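Local atomic coordinates of cell division inhibitor SulA (Pseudomonas aeruginosa, PDB entry 1OFU), a protein that probably halts cell division during the SOS response by binding FtsZ and blocking its polymerization into the Z ring. Residues Lys66-Ala71 / Ser89-Leu94. Numbering follows the deposited sequence.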
ATOM      1  N   LYS D  66     -22.246  18.471   8.514  1.00 56.10           N
ATOM      2  CA  LYS D  66     -22.164  19.929   8.540  1.00 58.58           C
ATOM      3  C   LYS D  66     -21.047  20.498   9.409  1.00 57.78           C
ATOM      4  O   LYS D  66     -20.451  21.518   9.063  1.00 57.20           O
ATOM      5  CB  LYS D  66     -23.506  20.531   8.970  1.00 61.77           C
ATOM      6  CG  LYS D  66     -24.009  20.062  10.323  1.00 67.56           C
ATOM      7  CD  LYS D  66     -25.253  20.835  10.747  1.00 72.17           C
ATOM      8  CE  LYS D  66     -26.392  20.662   9.746  1.00 75.24           C
ATOM      9  NZ  LYS D  66     -27.622  21.391  10.172  1.00 74.78           N
ATOM     10  N   ASP D  67     -20.768  19.857  10.540  1.00 56.35           N
ATOM     11  CA  ASP D  67     -19.703  20.332  11.414  1.00 56.44           C
ATOM     12  C   ASP D  67     -19.123  19.239  12.303  1.00 55.08           C
ATOM     13  O   ASP D  67     -19.636  18.121  12.352  1.00 53.82           O
ATOM     14  CB  ASP D  67     -20.184  21.508  12.279  1.00 57.72           C
ATOM     15  CG  ASP D  67     -21.354  21.144  13.178  1.00 58.63           C
ATOM     16  OD1 ASP D  67     -21.463  19.967  13.583  1.00 58.79           O
ATOM     17  OD2 ASP D  67     -22.158  22.049  13.497  1.00 59.82           O
ATOM     18  N   ASN D  68     -18.046  19.581  13.003  1.00 55.27           N
ATOM     19  CA  ASN D  68     -17.360  18.643  13.882  1.00 56.29           C
ATOM     20  C   ASN D  68     -18.297  17.876  14.797  1.00 55.22           C
ATOM     21  O   ASN D  68     -18.188  16.654  14.923  1.00 55.59           O
ATOM     22  CB  ASN D  68     -16.306  19.381  14.711  1.00 59.38           C
ATOM     23  CG  ASN D  68     -15.082  19.742  13.898  1.00 62.55           C
ATOM     24  OD1 ASN D  68     -14.270  18.881  13.563  1.00 67.20           O
ATOM     25  ND2 ASN D  68     -14.947  21.019  13.563  1.00 66.89           N
ATOM     26  N   ALA D  69     -19.218  18.590  15.434  1.00 52.88           N
ATOM     27  CA  ALA D  69     -20.169  17.952  16.332  1.00 53.01           C
ATOM     28  C   ALA D  69     -21.000  16.917  15.570  1.00 50.80           C
ATOM     29  O   ALA D  69     -21.276  15.829  16.078  1.00 49.58           O
ATOM     30  CB  ALA D  69     -21.075  19.005  16.964  1.00 53.38           C
ATOM     31  N   ALA D  70     -21.391  17.261  14.345  1.00 47.68           N
ATOM     32  CA  ALA D  70     -22.182  16.353  13.517  1.00 49.20           C
ATOM     33  C   ALA D  70     -21.328  15.183  13.028  1.00 44.16           C
ATOM     34  O   ALA D  70     -21.780  14.040  12.983  1.00 46.60           O
ATOM     35  CB  ALA D  70     -22.774  17.105  12.330  1.00 47.36           C
ATOM     36  N   ALA D  71     -20.088  15.475  12.660  1.00 42.16           N
ATOM     37  CA  ALA D  71     -19.185  14.433  12.188  1.00 42.42           C
ATOM     38  C   ALA D  71     -18.909  13.439  13.313  1.00 38.30           C
ATOM     39  O   ALA D  71     -18.797  12.237  13.079  1.00 39.70           O
ATOM     40  CB  ALA D  71     -17.884  15.057  11.697  1.00 42.20           C
ATOM     41  N   SER D  89     -12.364   9.310  10.766  1.00 35.11           N
ATOM     42  CA  SER D  89     -12.796  10.653  11.117  1.00 37.03           C
ATOM     43  C   SER D  89     -11.647  11.622  10.913  1.00 36.73           C
ATOM     44  O   SER D  89     -10.477  11.222  10.878  1.00 33.68           O
ATOM     45  CB  SER D  89     -13.223  10.701  12.588  1.00 40.23           C
ATOM     46  OG  SER D  89     -14.132   9.662  12.889  1.00 52.85           O
ATOM     47  N   TRP D  90     -11.992  12.894  10.775  1.00 35.44           N
ATOM     48  CA  TRP D  90     -11.012  13.959  10.608  1.00 37.94           C
ATOM     49  C   TRP D  90     -11.400  15.023  11.619  1.00 37.89           C
ATOM     50  O   TRP D  90     -11.667  16.168  11.265  1.00 39.10           O
ATOM     51  CB  TRP D  90     -11.065  14.534   9.189  1.00 36.47           C
ATOM     52  CG  TRP D  90     -10.226  13.780   8.212  1.00 41.05           C
ATOM     53  CD1 TRP D  90      -8.922  14.031   7.871  1.00 38.58           C
ATOM     54  CD2 TRP D  90     -10.615  12.618   7.473  1.00 38.83           C
ATOM     55  NE1 TRP D  90      -8.478  13.093   6.964  1.00 40.25           N
ATOM     56  CE2 TRP D  90      -9.497  12.215   6.703  1.00 41.01           C
ATOM     57  CE3 TRP D  90     -11.801  11.878   7.386  1.00 36.39           C
ATOM     58  CZ2 TRP D  90      -9.533  11.105   5.856  1.00 41.29           C
ATOM     59  CZ3 TRP D  90     -11.838  10.775   6.544  1.00 34.29           C
ATOM     60  CH2 TRP D  90     -10.709  10.399   5.788  1.00 41.41           C
ATOM     61  N   LEU D  91     -11.436  14.620  12.885  1.00 43.42           N
ATOM     62  CA  LEU D  91     -11.817  15.514  13.973  1.00 46.07           C
ATOM     63  C   LEU D  91     -10.658  16.159  14.737  1.00 48.45           C
ATOM     64  O   LEU D  91      -9.712  15.494  15.147  1.00 50.53           O
ATOM     65  CB  LEU D  91     -12.712  14.752  14.950  1.00 46.48           C
ATOM     66  CG  LEU D  91     -14.020  14.238  14.344  1.00 49.10           C
ATOM     67  CD1 LEU D  91     -14.738  13.324  15.330  1.00 51.05           C
ATOM     68  CD2 LEU D  91     -14.893  15.421  13.958  1.00 49.09           C
ATOM     69  N   GLU D  92     -10.756  17.469  14.921  1.00 51.81           N
ATOM     70  CA  GLU D  92      -9.759  18.239  15.648  1.00 58.77           C
ATOM     71  C   GLU D  92     -10.362  19.610  15.941  1.00 61.21           C
ATOM     72  O   GLU D  92     -10.739  20.344  15.026  1.00 60.99           O
ATOM     73  CB  GLU D  92      -8.470  18.379  14.829  1.00 61.82           C
ATOM     74  CG  GLU D  92      -8.639  19.074  13.488  1.00 72.96           C
ATOM     75  CD  GLU D  92      -7.379  19.018  12.638  1.00 78.77           C
ATOM     76  OE1 GLU D  92      -6.929  17.897  12.315  1.00 81.39           O
ATOM     77  OE2 GLU D  92      -6.842  20.091  12.287  1.00 82.08           O
ATOM     78  N   PRO D  93     -10.467  19.971  17.229  1.00 63.25           N
ATOM     79  CA  PRO D  93     -10.050  19.163  18.381  1.00 63.19           C
ATOM     80  C   PRO D  93     -10.914  17.935  18.643  1.00 63.14           C
ATOM     81  O   PRO D  93     -12.054  17.838  18.178  1.00 61.87           O
ATOM     82  CB  PRO D  93     -10.127  20.150  19.548  1.00 63.70           C
ATOM     83  CG  PRO D  93     -10.014  21.499  18.887  1.00 66.65           C
ATOM     84  CD  PRO D  93     -10.861  21.320  17.661  1.00 64.88           C
ATOM     85  N   LEU D  94     -10.350  17.001  19.400  1.00 59.77           N
ATOM     86  CA  LEU D  94     -11.038  15.784  19.784  1.00 60.22           C
ATOM     87  C   LEU D  94     -10.731  15.607  21.266  1.00 61.61           C
ATOM     88  O   LEU D  94      -9.575  15.431  21.648  1.00 63.65           O
ATOM     89  CB  LEU D  94     -10.515  14.591  18.981  1.00 60.37           C
ATOM     90  CG  LEU D  94     -11.341  13.309  19.118  1.00 60.80           C
ATOM     91  CD1 LEU D  94     -12.747  13.563  18.600  1.00 63.05           C
ATOM     92  CD2 LEU D  94     -10.692  12.183  18.335  1.00 59.84           C
TER
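Leu91 meets Asn68 and Ala71 in a small, mainly van der Waals contact between the first turn of helix 68-80 and the loop that follows strand 84-89. No hydrogen bond crosses it, and the two segments bury 184 Å² together. One methyl of Leu91 does most of the touching. Its CD2 lies 3.8 Å from the CB of Ala71, a buried apolar pair. The same CD2 lies 3.5 Å from Asn68 OD1 and 3.6 Å from the backbone O of Asn68. Leu91 CG sits anti to its own carbonyl carbon (chi1 -61°), which turns the branch to the helix, and chi2 (172°) leaves CD2 on that side. The Asn68 side chain runs past Leu91 in the opposite direction. The amide oxygen of Asn68 also faces the loop backbone, but loosely: OD1 to Glu92 N is 4.0 Å, too long for a hydrogen bond.

Asp67 is the N-cap residue and sets the helix start: its OD1 accepts from Ala70 N at 2.8 Å, met nearly along the C-O bond. Ala71 N bonds to Asp67 O at 2.7 Å, closing the first turn. Deeper in, Ser75 OG links the two sides through hydrogen bonds to Ala71 O and Ser89 OG. Asn115 ND2 holds Leu91 O from strand 112-118.

Lys66, just before the helix and not part of this contact, belongs to an FtsZ-binding region. The chain is the C-terminal part of SulA; the function belongs to the whole protein. The arrangement is typical of a parallel alpha/beta fold, where a helix start packs against the loop at the C-terminal end of a strand.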